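Local structure of FeeM (Uncultured bacterium, 2G0B) at residues A[142-147]-A[168-173]. The protein is an N-acyl transferase that makes N-acyl amino acids such as N-dodecanoyl-L-tyrosine, probably taking the fatty acyl chain from an acyl carrier protein. Residues are numbered along the deposited sequence; the frame is centred on the assembly and turned at random.
Sequences SINPKH and VNAPAI. With NLT (N-dodecanoyl-L-tyrosine), chain I.
The phenol oxygen OH of N-dodecanoyl-L-tyrosine is gripped by two hydrogen bonds, one with each segment: it accepts from N144 ND2 at 2.7 Å and donates to the backbone O of P171 at 2.8 Å. Used in both roles, it illustrates how a product hydroxyl can be held between the loop that leaves one strand and the start of its neighbour. N144 reaches it with CG anti to the backbone N (chi1 -167°), while its other amide atom, OD1, accepts in plane, on a lone pair, from K146 N. This Asx turn holds the OD1 end and the phenol takes the ND2 end, so together they probably fix which way the carboxamide is turned. The methyl of A170 packs against the hydroxyl, V168 CG1 lies 3.5 Å from ring atom CE2, and A172 CB approaches CE1. At the other end of the tyrosyl part, the ligand amide N donates almost straight to S142 O, at 2.9 Å and 174°, and I143 CG2 touches C2 at the start of the acyl chain.

The two strands are joined where I143 and I173 form an antiparallel hydrogen-bonded pair, with N-to-O distances of 3.1 Å from I143 N to I173 O and 3.2 Å from I173 N to I143 O. Their side chains share one face of the sheet and cross obliquely, CD1 of I143 meeting CG1 of I173 at 3.7 Å. Past this pair the chain turns off at P145, whose ring crosses that of P171 at about a right angle, CG against CB.

The junction of strands 138-143 and 170-178 thus forms part of the product pocket, holding the tyrosyl group and the amide from which the acyl chain leaves. Strand 157-165 flanks 170-178 on its other edge, and H147 occupies the N-cap position of helix 148-153, whose D148 and Y151 pack on I143.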
loop_
_atom_site.group_PDB
_atom_site.type_symbol
_atom_site.label_atom_id
_atom_site.label_comp_id
_atom_site.label_asym_id
_atom_site.label_seq_id
_atom_site.Cartn_x
_atom_site.Cartn_y
_atom_site.Cartn_z
ATOM N N SER A 142 0.082 -6.586 3.436
ATOM C CA SER A 142 0.630 -7.093 4.683
ATOM C C SER A 142 0.886 -5.901 5.569
ATOM O O SER A 142 1.676 -5.023 5.236
ATOM C CB SER A 142 1.895 -7.907 4.449
ATOM O OG SER A 142 2.853 -7.145 3.752
ATOM N N ILE A 143 0.176 -5.862 6.683
ATOM C CA ILE A 143 0.072 -4.664 7.506
ATOM C C ILE A 143 0.454 -4.919 8.959
ATOM O O ILE A 143 0.297 -6.035 9.474
ATOM C CB ILE A 143 -1.375 -4.129 7.454
ATOM C CG1 ILE A 143 -2.374 -5.283 7.509
ATOM C CG2 ILE A 143 -1.600 -3.342 6.206
ATOM C CD1 ILE A 143 -3.439 -5.097 8.520
ATOM N N ASN A 144 0.936 -3.878 9.623
ATOM C CA ASN A 144 1.160 -3.940 11.049
ATOM C C ASN A 144 -0.173 -4.138 11.761
ATOM O O ASN A 144 -1.148 -3.457 11.430
ATOM C CB ASN A 144 1.809 -2.660 11.527
ATOM C CG ASN A 144 2.351 -2.779 12.908
ATOM O OD1 ASN A 144 1.616 -2.661 13.883
ATOM N ND2 ASN A 144 3.641 -3.062 13.015
ATOM N N PRO A 145 -0.223 -5.061 12.733
ATOM C CA PRO A 145 -1.462 -5.378 13.455
ATOM C C PRO A 145 -2.236 -4.186 14.025
ATOM O O PRO A 145 -3.398 -4.356 14.378
ATOM C CB PRO A 145 -0.972 -6.264 14.598
ATOM C CG PRO A 145 0.251 -6.874 14.098
ATOM C CD PRO A 145 0.899 -5.902 13.192
ATOM N N LYS A 146 -1.618 -3.008 14.105
ATOM C CA LYS A 146 -2.294 -1.846 14.694
ATOM C C LYS A 146 -3.339 -1.238 13.772
ATOM O O LYS A 146 -4.299 -0.617 14.241
ATOM C CB LYS A 146 -1.298 -0.785 15.204
ATOM C CG LYS A 146 -0.480 -0.086 14.139
ATOM C CD LYS A 146 0.832 0.396 14.718
ATOM C CE LYS A 146 1.578 1.281 13.763
ATOM N NZ LYS A 146 2.505 2.177 14.513
ATOM N N HIS A 147 -3.176 -1.456 12.472
ATOM C CA HIS A 147 -4.130 -0.956 11.490
ATOM C C HIS A 147 -5.059 -2.047 10.997
ATOM O O HIS A 147 -5.806 -1.846 10.054
ATOM C CB HIS A 147 -3.396 -0.328 10.319
ATOM C CG HIS A 147 -2.487 0.785 10.715
ATOM N ND1 HIS A 147 -2.957 2.000 11.171
ATOM C CD2 HIS A 147 -1.137 0.863 10.750
ATOM C CE1 HIS A 147 -1.932 2.784 11.455
ATOM N NE2 HIS A 147 -0.817 2.116 11.216
ATOM N N VAL A 168 10.871 -6.737 7.377
ATOM C CA VAL A 168 10.631 -5.518 8.124
ATOM C C VAL A 168 11.038 -5.632 9.608
ATOM O O VAL A 168 11.178 -4.611 10.295
ATOM C CB VAL A 168 9.150 -5.108 8.006
ATOM C CG1 VAL A 168 8.943 -3.772 8.561
ATOM C CG2 VAL A 168 8.728 -5.101 6.559
ATOM N N ASN A 169 11.304 -6.867 10.061
ATOM C CA ASN A 169 11.478 -7.186 11.492
ATOM C C ASN A 169 10.366 -6.591 12.356
ATOM O O ASN A 169 10.617 -5.821 13.293
ATOM C CB ASN A 169 12.877 -6.819 12.022
ATOM C CG ASN A 169 13.311 -7.709 13.198
ATOM O OD1 ASN A 169 13.651 -8.882 13.015
ATOM N ND2 ASN A 169 13.278 -7.156 14.406
ATOM N N ALA A 170 9.134 -6.931 11.990
ATOM C CA ALA A 170 7.942 -6.481 12.684
ATOM C C ALA A 170 6.820 -7.499 12.415
ATOM O O ALA A 170 6.901 -8.258 11.441
ATOM C CB ALA A 170 7.555 -5.106 12.198
ATOM N N PRO A 171 5.805 -7.561 13.291
ATOM C CA PRO A 171 4.660 -8.462 13.078
ATOM C C PRO A 171 3.823 -8.033 11.886
ATOM O O PRO A 171 3.808 -6.838 11.553
ATOM C CB PRO A 171 3.841 -8.294 14.359
ATOM C CG PRO A 171 4.761 -7.679 15.332
ATOM C CD PRO A 171 5.686 -6.819 14.561
ATOM N N ALA A 172 3.132 -8.984 11.255
ATOM C CA ALA A 172 2.257 -8.683 10.109
ATOM C C ALA A 172 1.113 -9.684 9.966
ATOM O O ALA A 172 1.288 -10.872 10.249
ATOM C CB ALA A 172 3.073 -8.633 8.813
ATOM N N ILE A 173 -0.063 -9.196 9.550
ATOM C CA ILE A 173 -1.129 -10.074 9.038
ATOM C C ILE A 173 -1.369 -9.771 7.578
ATOM O O ILE A 173 -1.139 -8.648 7.129
ATOM C CB ILE A 173 -2.481 -9.954 9.848
ATOM C CG1 ILE A 173 -2.951 -8.533 9.936
ATOM C CG2 ILE A 173 -2.328 -10.439 11.259
ATOM C CD1 ILE A 173 -2.924 -8.038 11.374
HETATM N N NLT I . 2.993 -2.552 4.554
HETATM C C1 NLT I . 2.276 -1.494 4.156
HETATM O OL NLT I . 2.774 -0.422 3.827
HETATM C C2 NLT I . 0.767 -1.678 4.152
HETATM C C3 NLT I . 0.101 -1.112 2.891
HETATM C C4 NLT I . -1.386 -0.798 3.126
HETATM C C5 NLT I . -2.041 -0.208 1.873
HETATM C C6 NLT I . -3.568 -0.213 1.940
HETATM C C7 NLT I . -4.195 0.034 0.566
HETATM C C8 NLT I . -5.643 0.491 0.693
HETATM C C9 NLT I . -6.334 0.687 -0.664
HETATM C C10 NLT I . -7.768 0.169 -0.563
HETATM C C11 NLT I . -8.542 0.187 -1.880
HETATM C C12 NLT I . -10.027 -0.066 -1.613
HETATM C CA NLT I . 4.445 -2.555 4.739
HETATM C CB NLT I . 4.907 -3.920 5.239
HETATM C CG NLT I . 4.858 -4.002 6.750
HETATM C CD2 NLT I . 5.600 -3.123 7.528
HETATM C CE2 NLT I . 5.550 -3.205 8.908
HETATM C CZ NLT I . 4.773 -4.174 9.511
HETATM C CE1 NLT I . 4.024 -5.053 8.738
HETATM C CD1 NLT I . 4.068 -4.969 7.357
HETATM O OH NLT I . 4.729 -4.252 10.832
HETATM C C NLT I . 5.188 -2.288 3.463
HETATM O O NLT I . 4.724 -2.758 2.402
HETATM O O2 NLT I . 6.245 -1.608 3.500
#